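Long-range contacts in extracellular ligand-binding receptor (Verminephrobacter eiseniae, PDB 4M88), which probably binds an amino acid or similar small solute outside the cytoplasmic membrane and delivers it to an ABC transporter: residues F64-M68 and L92-V98; L147-L151 and I205-F210; I211-I215 and L227-V233. Residue numbers count along the deposited sequence, not the author numbering.

Contact 1: F64-M68 and L92-V98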
loop_
_atom_site.group_PDB
_atom_site.type_symbol
_atom_site.label_atom_id
_atom_site.label_comp_id
_atom_site.label_asym_id
_atom_site.label_seq_id
_atom_site.Cartn_x
_atom_site.Cartn_y
_atom_site.Cartn_z
ATOM N N PHE A 64 -8.339 -6.353 17.854
ATOM C CA PHE A 64 -8.621 -4.937 18.028
ATOM C C PHE A 64 -8.850 -4.524 19.488
ATOM O O PHE A 64 -8.177 -3.611 19.965
ATOM C CB PHE A 64 -9.764 -4.466 17.116
ATOM C CG PHE A 64 -10.022 -2.982 17.177
ATOM C CD1 PHE A 64 -9.309 -2.107 16.376
ATOM C CD2 PHE A 64 -10.992 -2.466 18.036
ATOM C CE1 PHE A 64 -9.548 -0.733 16.427
ATOM C CE2 PHE A 64 -11.247 -1.107 18.090
ATOM C CZ PHE A 64 -10.519 -0.230 17.287
ATOM N N PRO A 65 -9.774 -5.198 20.206
ATOM C CA PRO A 65 -9.973 -4.746 21.589
ATOM C C PRO A 65 -8.745 -5.002 22.467
ATOM O O PRO A 65 -8.469 -4.215 23.379
ATOM C CB PRO A 65 -11.171 -5.589 22.067
ATOM C CG PRO A 65 -11.221 -6.760 21.146
ATOM C CD PRO A 65 -10.763 -6.223 19.826
ATOM N N LYS A 66 -7.998 -6.066 22.186
ATOM C CA LYS A 66 -6.770 -6.323 22.941
ATOM C C LYS A 66 -5.770 -5.199 22.705
ATOM O O LYS A 66 -5.077 -4.768 23.627
ATOM C CB LYS A 66 -6.161 -7.669 22.542
ATOM C CG LYS A 66 -7.071 -8.846 22.808
ATOM C CD LYS A 66 -6.475 -10.138 22.267
ATOM C CE LYS A 66 -7.139 -11.355 22.885
ATOM N NZ LYS A 66 -6.555 -12.624 22.363
ATOM N N ALA A 67 -5.702 -4.720 21.463
ATOM C CA ALA A 67 -4.842 -3.600 21.117
ATOM C C ALA A 67 -5.322 -2.335 21.827
ATOM O O ALA A 67 -4.523 -1.583 22.399
ATOM C CB ALA A 67 -4.823 -3.388 19.588
HETATM N N MSE A 68 -6.632 -2.099 21.800
HETATM C CA MSE A 68 -7.182 -0.901 22.432
HETATM C C MSE A 68 -6.939 -0.857 23.949
HETATM O O MSE A 68 -6.873 0.224 24.535
HETATM C CB MSE A 68 -8.675 -0.745 22.134
HETATM C CG MSE A 68 -8.992 -0.377 20.708
HETATM SE SE MSE A 68 -8.053 1.263 20.122
HETATM C CE MSE A 68 -8.793 2.494 21.441
ATOM N N LEU A 92 -15.922 -0.604 14.488
ATOM C CA LEU A 92 -15.023 -0.648 15.632
ATOM C C LEU A 92 -14.489 0.731 15.999
ATOM O O LEU A 92 -14.210 0.992 17.169
ATOM C CB LEU A 92 -13.851 -1.588 15.349
ATOM C CG LEU A 92 -14.217 -3.044 15.106
ATOM C CD1 LEU A 92 -12.966 -3.865 14.869
ATOM C CD2 LEU A 92 -15.024 -3.599 16.274
ATOM N N LEU A 93 -14.346 1.604 15.002
ATOM C CA LEU A 93 -13.764 2.931 15.224
ATOM C C LEU A 93 -14.736 3.967 15.798
ATOM O O LEU A 93 -14.298 5.016 16.277
ATOM C CB LEU A 93 -13.133 3.469 13.933
ATOM C CG LEU A 93 -11.922 2.684 13.445
ATOM C CD1 LEU A 93 -11.347 3.339 12.182
ATOM C CD2 LEU A 93 -10.885 2.632 14.553
ATOM N N ASP A 94 -16.038 3.688 15.757
ATOM C CA ASP A 94 -17.035 4.689 16.165
ATOM C C ASP A 94 -16.828 5.280 17.566
ATOM O O ASP A 94 -16.984 6.487 17.772
ATOM C CB ASP A 94 -18.448 4.121 16.053
ATOM C CG ASP A 94 -18.939 4.070 14.620
ATOM O OD1 ASP A 94 -18.147 4.354 13.695
ATOM O OD2 ASP A 94 -20.117 3.729 14.422
ATOM N N THR A 95 -16.485 4.440 18.536
ATOM C CA THR A 95 -16.305 4.940 19.898
ATOM C C THR A 95 -14.907 4.673 20.461
ATOM O O THR A 95 -14.629 4.960 21.634
ATOM C CB THR A 95 -17.363 4.362 20.852
ATOM O OG1 THR A 95 -17.469 2.947 20.641
ATOM C CG2 THR A 95 -18.722 5.006 20.590
ATOM N N ALA A 96 -14.026 4.128 19.635
ATOM C CA ALA A 96 -12.665 3.859 20.089
ATOM C C ALA A 96 -11.799 5.114 19.985
ATOM O O ALA A 96 -11.712 5.723 18.914
ATOM C CB ALA A 96 -12.055 2.711 19.293
ATOM N N PRO A 97 -11.162 5.512 21.105
ATOM C CA PRO A 97 -10.280 6.685 21.100
ATOM C C PRO A 97 -8.934 6.373 20.451
ATOM O O PRO A 97 -7.912 6.208 21.124
ATOM C CB PRO A 97 -10.098 6.996 22.590
ATOM C CG PRO A 97 -10.287 5.660 23.283
ATOM C CD PRO A 97 -11.344 4.955 22.460
ATOM N N VAL A 98 -8.937 6.293 19.131
ATOM C CA VAL A 98 -7.726 5.939 18.409
ATOM C C VAL A 98 -7.806 6.535 17.013
ATOM O O VAL A 98 -8.885 6.880 16.540
ATOM C CB VAL A 98 -7.573 4.404 18.332
ATOM C CG1 VAL A 98 -8.554 3.808 17.319
ATOM C CG2 VAL A 98 -6.132 4.012 17.981
#

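Contact 2: L147-L151 and I205-F210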
loop_
_atom_site.group_PDB
_atom_site.type_symbol
_atom_site.label_atom_id
_atom_site.label_comp_id
_atom_site.label_asym_id
_atom_site.label_seq_id
_atom_site.Cartn_x
_atom_site.Cartn_y
_atom_site.Cartn_z
ATOM N N LEU A 147 -6.720 -8.987 -14.973
ATOM C CA LEU A 147 -6.802 -10.235 -14.208
ATOM C C LEU A 147 -6.997 -9.851 -12.753
ATOM O O LEU A 147 -6.163 -9.137 -12.203
ATOM C CB LEU A 147 -5.508 -11.024 -14.355
ATOM C CG LEU A 147 -5.360 -12.281 -13.487
ATOM C CD1 LEU A 147 -6.442 -13.301 -13.850
ATOM C CD2 LEU A 147 -3.978 -12.905 -13.659
ATOM N N TYR A 148 -8.089 -10.281 -12.116
ATOM C CA TYR A 148 -8.304 -9.855 -10.726
ATOM C C TYR A 148 -8.774 -10.992 -9.830
ATOM O O TYR A 148 -9.446 -11.910 -10.281
ATOM C CB TYR A 148 -9.263 -8.653 -10.650
ATOM C CG TYR A 148 -10.699 -8.976 -10.984
ATOM C CD1 TYR A 148 -11.643 -9.122 -9.975
ATOM C CD2 TYR A 148 -11.108 -9.133 -12.300
ATOM C CE1 TYR A 148 -12.953 -9.421 -10.259
ATOM C CE2 TYR A 148 -12.430 -9.433 -12.600
ATOM C CZ TYR A 148 -13.343 -9.566 -11.564
ATOM O OH TYR A 148 -14.659 -9.862 -11.824
ATOM N N GLN A 149 -8.395 -10.944 -8.560
ATOM C CA GLN A 149 -8.785 -12.028 -7.660
ATOM C C GLN A 149 -10.224 -11.822 -7.216
ATOM O O GLN A 149 -10.651 -10.690 -6.978
ATOM C CB GLN A 149 -7.871 -12.123 -6.440
ATOM C CG GLN A 149 -8.180 -13.352 -5.561
ATOM C CD GLN A 149 -7.303 -13.453 -4.332
ATOM O OE1 GLN A 149 -6.146 -13.043 -4.343
ATOM N NE2 GLN A 149 -7.855 -14.004 -3.259
ATOM N N ASP A 150 -10.951 -12.932 -7.099
ATOM C CA ASP A 150 -12.346 -12.936 -6.678
ATOM C C ASP A 150 -12.445 -12.671 -5.178
ATOM O O ASP A 150 -12.606 -13.591 -4.369
ATOM C CB ASP A 150 -12.997 -14.271 -7.046
ATOM C CG ASP A 150 -14.490 -14.284 -6.795
ATOM O OD1 ASP A 150 -15.059 -13.210 -6.505
ATOM O OD2 ASP A 150 -15.093 -15.370 -6.902
ATOM N N LEU A 151 -12.339 -11.395 -4.832
ATOM C CA LEU A 151 -12.344 -10.914 -3.460
ATOM C C LEU A 151 -13.104 -9.596 -3.546
ATOM O O LEU A 151 -13.106 -8.972 -4.607
ATOM C CB LEU A 151 -10.903 -10.631 -3.051
ATOM C CG LEU A 151 -10.507 -10.706 -1.590
ATOM C CD1 LEU A 151 -10.811 -12.099 -1.087
ATOM C CD2 LEU A 151 -9.030 -10.377 -1.433
ATOM N N ILE A 205 -4.762 -7.277 -10.580
ATOM C CA ILE A 205 -5.291 -6.646 -9.365
ATOM C C ILE A 205 -5.568 -7.680 -8.290
ATOM O O ILE A 205 -6.295 -8.642 -8.525
ATOM C CB ILE A 205 -6.607 -5.887 -9.668
ATOM C CG1 ILE A 205 -6.329 -4.707 -10.608
ATOM C CG2 ILE A 205 -7.274 -5.398 -8.389
ATOM C CD1 ILE A 205 -7.544 -3.807 -10.858
ATOM N N GLY A 206 -4.992 -7.494 -7.109
ATOM C CA GLY A 206 -5.223 -8.434 -6.029
ATOM C C GLY A 206 -4.201 -8.261 -4.931
ATOM O O GLY A 206 -3.341 -7.378 -5.016
ATOM N N PRO A 207 -4.290 -9.098 -3.887
ATOM C CA PRO A 207 -3.303 -9.067 -2.806
ATOM C C PRO A 207 -1.946 -9.436 -3.372
ATOM O O PRO A 207 -1.883 -10.109 -4.407
ATOM C CB PRO A 207 -3.789 -10.161 -1.850
ATOM C CG PRO A 207 -5.241 -10.333 -2.164
ATOM C CD PRO A 207 -5.364 -10.073 -3.634
ATOM N N PRO A 208 -0.868 -9.007 -2.704
ATOM C CA PRO A 208 0.496 -9.253 -3.172
ATOM C C PRO A 208 0.820 -10.669 -3.688
ATOM O O PRO A 208 1.417 -10.761 -4.761
ATOM C CB PRO A 208 1.346 -8.899 -1.953
ATOM C CG PRO A 208 0.576 -7.831 -1.286
ATOM C CD PRO A 208 -0.883 -8.195 -1.475
ATOM N N PRO A 209 0.450 -11.746 -2.959
ATOM C CA PRO A 209 0.839 -13.048 -3.527
ATOM C C PRO A 209 0.089 -13.375 -4.829
ATOM O O PRO A 209 0.624 -14.100 -5.672
ATOM C CB PRO A 209 0.475 -14.047 -2.421
ATOM C CG PRO A 209 -0.600 -13.366 -1.621
ATOM C CD PRO A 209 -0.293 -11.889 -1.690
ATOM N N PHE A 210 -1.120 -12.841 -4.985
ATOM C CA PHE A 210 -1.889 -13.025 -6.211
ATOM C C PHE A 210 -1.244 -12.281 -7.377
ATOM O O PHE A 210 -1.257 -12.752 -8.507
ATOM C CB PHE A 210 -3.331 -12.543 -6.015
ATOM C CG PHE A 210 -4.195 -12.702 -7.237
ATOM C CD1 PHE A 210 -4.925 -13.868 -7.437
ATOM C CD2 PHE A 210 -4.301 -11.675 -8.173
ATOM C CE1 PHE A 210 -5.730 -14.016 -8.562
ATOM C CE2 PHE A 210 -5.101 -11.816 -9.307
ATOM C CZ PHE A 210 -5.819 -12.985 -9.501
#

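Contact 3: I211-I215 and L227-V233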
loop_
_atom_site.group_PDB
_atom_site.type_symbol
_atom_site.label_atom_id
_atom_site.label_comp_id
_atom_site.label_asym_id
_atom_site.label_seq_id
_atom_site.Cartn_x
_atom_site.Cartn_y
_atom_site.Cartn_z
ATOM N N ILE A 211 -0.689 -11.108 -7.112
ATOM C CA ILE A 211 -0.026 -10.362 -8.176
ATOM C C ILE A 211 1.180 -11.145 -8.696
ATOM O O ILE A 211 1.348 -11.319 -9.906
ATOM C CB ILE A 211 0.415 -8.985 -7.686
ATOM C CG1 ILE A 211 -0.818 -8.144 -7.348
ATOM C CG2 ILE A 211 1.246 -8.285 -8.745
ATOM C CD1 ILE A 211 -0.495 -6.935 -6.495
ATOM N N VAL A 212 2.005 -11.634 -7.781
ATOM C CA VAL A 212 3.184 -12.398 -8.177
ATOM C C VAL A 212 2.794 -13.678 -8.925
ATOM O O VAL A 212 3.329 -13.982 -10.000
ATOM C CB VAL A 212 4.065 -12.728 -6.966
ATOM C CG1 VAL A 212 5.258 -13.549 -7.405
ATOM C CG2 VAL A 212 4.541 -11.439 -6.293
ATOM N N ALA A 213 1.855 -14.422 -8.363
ATOM C CA ALA A 213 1.395 -15.655 -8.991
ATOM C C ALA A 213 0.743 -15.377 -10.338
ATOM O O ALA A 213 0.899 -16.167 -11.271
ATOM C CB ALA A 213 0.431 -16.386 -8.088
ATOM N N GLY A 214 0.018 -14.255 -10.441
ATOM C CA GLY A 214 -0.668 -13.904 -11.672
ATOM C C GLY A 214 0.306 -13.539 -12.772
ATOM O O GLY A 214 0.130 -13.925 -13.929
ATOM N N ILE A 215 1.339 -12.793 -12.417
ATOM C CA ILE A 215 2.380 -12.477 -13.385
ATOM C C ILE A 215 3.019 -13.760 -13.900
ATOM O O ILE A 215 3.196 -13.930 -15.105
ATOM C CB ILE A 215 3.455 -11.562 -12.784
ATOM C CG1 ILE A 215 2.861 -10.190 -12.460
ATOM C CG2 ILE A 215 4.626 -11.414 -13.751
ATOM C CD1 ILE A 215 3.810 -9.270 -11.684
ATOM N N LEU A 227 2.599 -5.812 -18.578
ATOM C CA LEU A 227 1.698 -6.103 -17.477
ATOM C C LEU A 227 1.794 -4.911 -16.539
ATOM O O LEU A 227 2.865 -4.299 -16.409
ATOM C CB LEU A 227 2.140 -7.377 -16.755
ATOM C CG LEU A 227 2.408 -8.604 -17.623
ATOM C CD1 LEU A 227 2.861 -9.775 -16.730
ATOM C CD2 LEU A 227 1.176 -9.000 -18.433
ATOM N N PHE A 228 0.683 -4.540 -15.921
ATOM C CA PHE A 228 0.681 -3.395 -15.020
ATOM C C PHE A 228 0.141 -3.836 -13.673
ATOM O O PHE A 228 -0.829 -4.597 -13.599
ATOM C CB PHE A 228 -0.194 -2.263 -15.558
ATOM C CG PHE A 228 0.061 -1.932 -17.000
ATOM C CD1 PHE A 228 1.211 -1.262 -17.375
ATOM C CD2 PHE A 228 -0.860 -2.285 -17.975
ATOM C CE1 PHE A 228 1.446 -0.954 -18.712
ATOM C CE2 PHE A 228 -0.633 -1.983 -19.311
ATOM C CZ PHE A 228 0.521 -1.318 -19.674
ATOM N N VAL A 229 0.775 -3.371 -12.607
ATOM C CA VAL A 229 0.329 -3.730 -11.271
ATOM C C VAL A 229 0.318 -2.496 -10.396
ATOM O O VAL A 229 0.998 -1.512 -10.692
ATOM C CB VAL A 229 1.239 -4.799 -10.621
ATOM C CG1 VAL A 229 1.304 -6.043 -11.486
ATOM C CG2 VAL A 229 2.633 -4.239 -10.380
ATOM N N LEU A 230 -0.461 -2.547 -9.317
ATOM C CA LEU A 230 -0.548 -1.429 -8.389
ATOM C C LEU A 230 0.526 -1.542 -7.313
ATOM O O LEU A 230 1.374 -2.438 -7.366
ATOM C CB LEU A 230 -1.940 -1.383 -7.753
ATOM C CG LEU A 230 -3.107 -1.348 -8.742
ATOM C CD1 LEU A 230 -4.443 -1.242 -8.001
ATOM C CD2 LEU A 230 -2.943 -0.191 -9.701
ATOM N N SER A 231 0.477 -0.638 -6.336
ATOM C CA SER A 231 1.529 -0.514 -5.326
ATOM C C SER A 231 1.570 -1.650 -4.303
ATOM O O SER A 231 1.509 -1.388 -3.100
ATOM C CB SER A 231 1.367 0.803 -4.569
ATOM O OG SER A 231 1.682 1.906 -5.389
ATOM N N TYR A 232 1.706 -2.897 -4.755
ATOM C CA TYR A 232 1.650 -4.029 -3.811
ATOM C C TYR A 232 2.746 -5.085 -3.928
ATOM O O TYR A 232 2.751 -6.067 -3.179
ATOM C CB TYR A 232 0.268 -4.679 -3.862
ATOM C CG TYR A 232 -0.789 -3.669 -3.519
ATOM C CD1 TYR A 232 -0.840 -3.117 -2.250
ATOM C CD2 TYR A 232 -1.688 -3.215 -4.475
ATOM C CE1 TYR A 232 -1.779 -2.159 -1.924
ATOM C CE2 TYR A 232 -2.640 -2.258 -4.156
ATOM C CZ TYR A 232 -2.674 -1.734 -2.885
ATOM O OH TYR A 232 -3.614 -0.782 -2.565
ATOM N N VAL A 233 3.669 -4.886 -4.860
ATOM C CA VAL A 233 4.782 -5.817 -5.029
ATOM C C VAL A 233 6.060 -5.032 -5.287
ATOM O O VAL A 233 5.999 -3.876 -5.715
ATOM C CB VAL A 233 4.538 -6.796 -6.200
ATOM C CG1 VAL A 233 3.400 -7.732 -5.882
ATOM C CG2 VAL A 233 4.266 -6.039 -7.485
#

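Contact 1: F64-M68 and L92-V98
Phe64 lays one face of its ring over the CB methylene of Leu92, which stands 4.0 Å from the ring centroid and 19° off the ring normal, a CH-pi contact. The same ring reaches further with its tip: Phe64 CZ lies 3.9 Å from Ala96 CB, which meets the ring at its edge, and 4.0 Å from Leu93 CD2. A flat, long aromatic suits this place, because a single side chain reaches residues from Leu92 to Ala96 and beyond to Val98. Ala96, with just a methyl group, lets the backbone come close to the helix.

One helical turn later comes Met68, present as selenomethionine. Met68 N donates to Phe64 O (2.8 Å), so the two side chains project from the same helix face. With all three chi angles in m wells the chain curls across the loop, placing Met68 SE 3.6 Å from Val98 CB and Met68 CE 3.7 Å from Pro97 CD. The long, unbranched shape of methionine, which the selenium label copies, can follow the uneven surface where Pro97 forms the centre of an inverse gamma turn. The side-chain packing is apolar; polar groups of the loop find other partners, Asp94 in Lys91 (a salt bridge) and His115, the carbonyls of Leu93 and Ala96 in Lys117 NZ.

The contact joins the C-terminal end of helix 57-68 to the connection between helix 81-89 and strand 99-101, beside the parallel sheet of the first lobe, where both Phe64 and Val98 pack on Leu75 of strand 74-76.

Contact 2: L147-L151 and I205-F210
Two backbone hydrogen bonds tie the strands together around a single residue: Ile205 N donates to Leu147 O (2.8 Å, 166° at the hydrogen), and Gln149 N donates to Ile205 O (3.1 Å, 151°). Ile205 thus uses both its amide and its carbonyl on the residues flanking Tyr148, the pattern of a parallel bridge, and Ile205 O also receives a CA-H...O contact from Tyr148 CA at 3.2 Å. Leu147 bonds with Leu203 as well. On the other edge, Tyr148 pairs with Val178 and Ser180 of strand 174-180, and Asp150 with Ser180; Leu151 N gives a weak bond to Gln149 O.

Strand 201-205 passes through Gly206 into helix 208-220, the first step of a beta-alpha-beta unit. Gly206 has phi/psi of 164°/-178°, where a CB would jam against the preceding carbonyl and strike Phe210, so glycine is needed. Pro207 is the N-cap residue; Pro208 and Pro209 fill first-turn positions, where no amide hydrogen is required, and Phe210 N gives a weak bond to Pro207 O. Gln149 CB sits 3.5 Å from the Phe210 ring centroid, a CH-pi contact over the face, and Gln149 OE1 packs 3.2 Å from Pro207 CD and 3.3 Å from Phe210 CB.

In the mixed sheet of the second lobe, Leu147 and Phe210 share one side with helix 184-195, both touching Leu187. Tyr148 and Ile205 turn to the other, against Met158 and Val161 of helix 152-166; Ile205 is also about 3 Å from a bound glycerol, probably from the crystallisation liquor.

Contact 3: I211-I215 and L227-V233
Ile211 gives up the most surface here, 84 Å², by wedging between the end of the strand and the loop that follows. Its CG2 lies 3.5 Å from Val229 CG1 and 3.6 Å from Val233 CG1, while Ile211 CD1 reaches Tyr232 CB at 3.6 Å. A beta-branched residue fits well, since its two arms spread over Val229, Val233 and Tyr232, both touching Val233.

Ile215, one turn along the same helix face, has 57 Å² covered: its CG2 meets Leu227 CD1 at 3.8 Å and its CD1 comes 4.1 Å from Val229 CG1. Val233, with 53 Å², closes the opposite end, also touching Val212 (Val212 CG2 to Val233 CG1, 3.9 Å). The axes of 211-215 and 227-229 run antiparallel (177°), approaching to 10.5 Å; this is the return from helix 208-220 into strand 227-229 of a beta-alpha-beta unit. Alternation along the strand turns Leu227 and Val229 to the helix and Phe228 to helix 125-138.

Tyr232 keeps its polar end out of this packing: its hydroxyl bonds with Asp125 and Gly106 N, and the side chain is about 3 Å from a bound glycerol, probably from the crystallisation liquor. Between helix and strand, then, cohesion comes from the close fit of branched aliphatic groups, which is shape-dependent and excludes water.

In the fold
Contacts 2 and 3 belong to one structural unit: both use helix 208-220 and the mixed sheet, their centres lie 8 Å apart, and they touch where Gly206 O comes 3.2 Å from Ile211 CD1. Contact 1 stands apart in the other lobe, its nearest atoms about 18 Å from contact 2 and about 17 Å from contact 3. It is the most peripheral, a partly buried helix-to-loop patch; contact 2, also partly buried, lies nearer the chain's centre, and contact 3 is a buried helix-on-sheet core. Chemistry follows position: contact 2, between adjacent strands, alone adds backbone hydrogen bonds across its segments, while contact 1 relies on aromatic and selenomethionine packing and contact 3 chiefly on branched aliphatics.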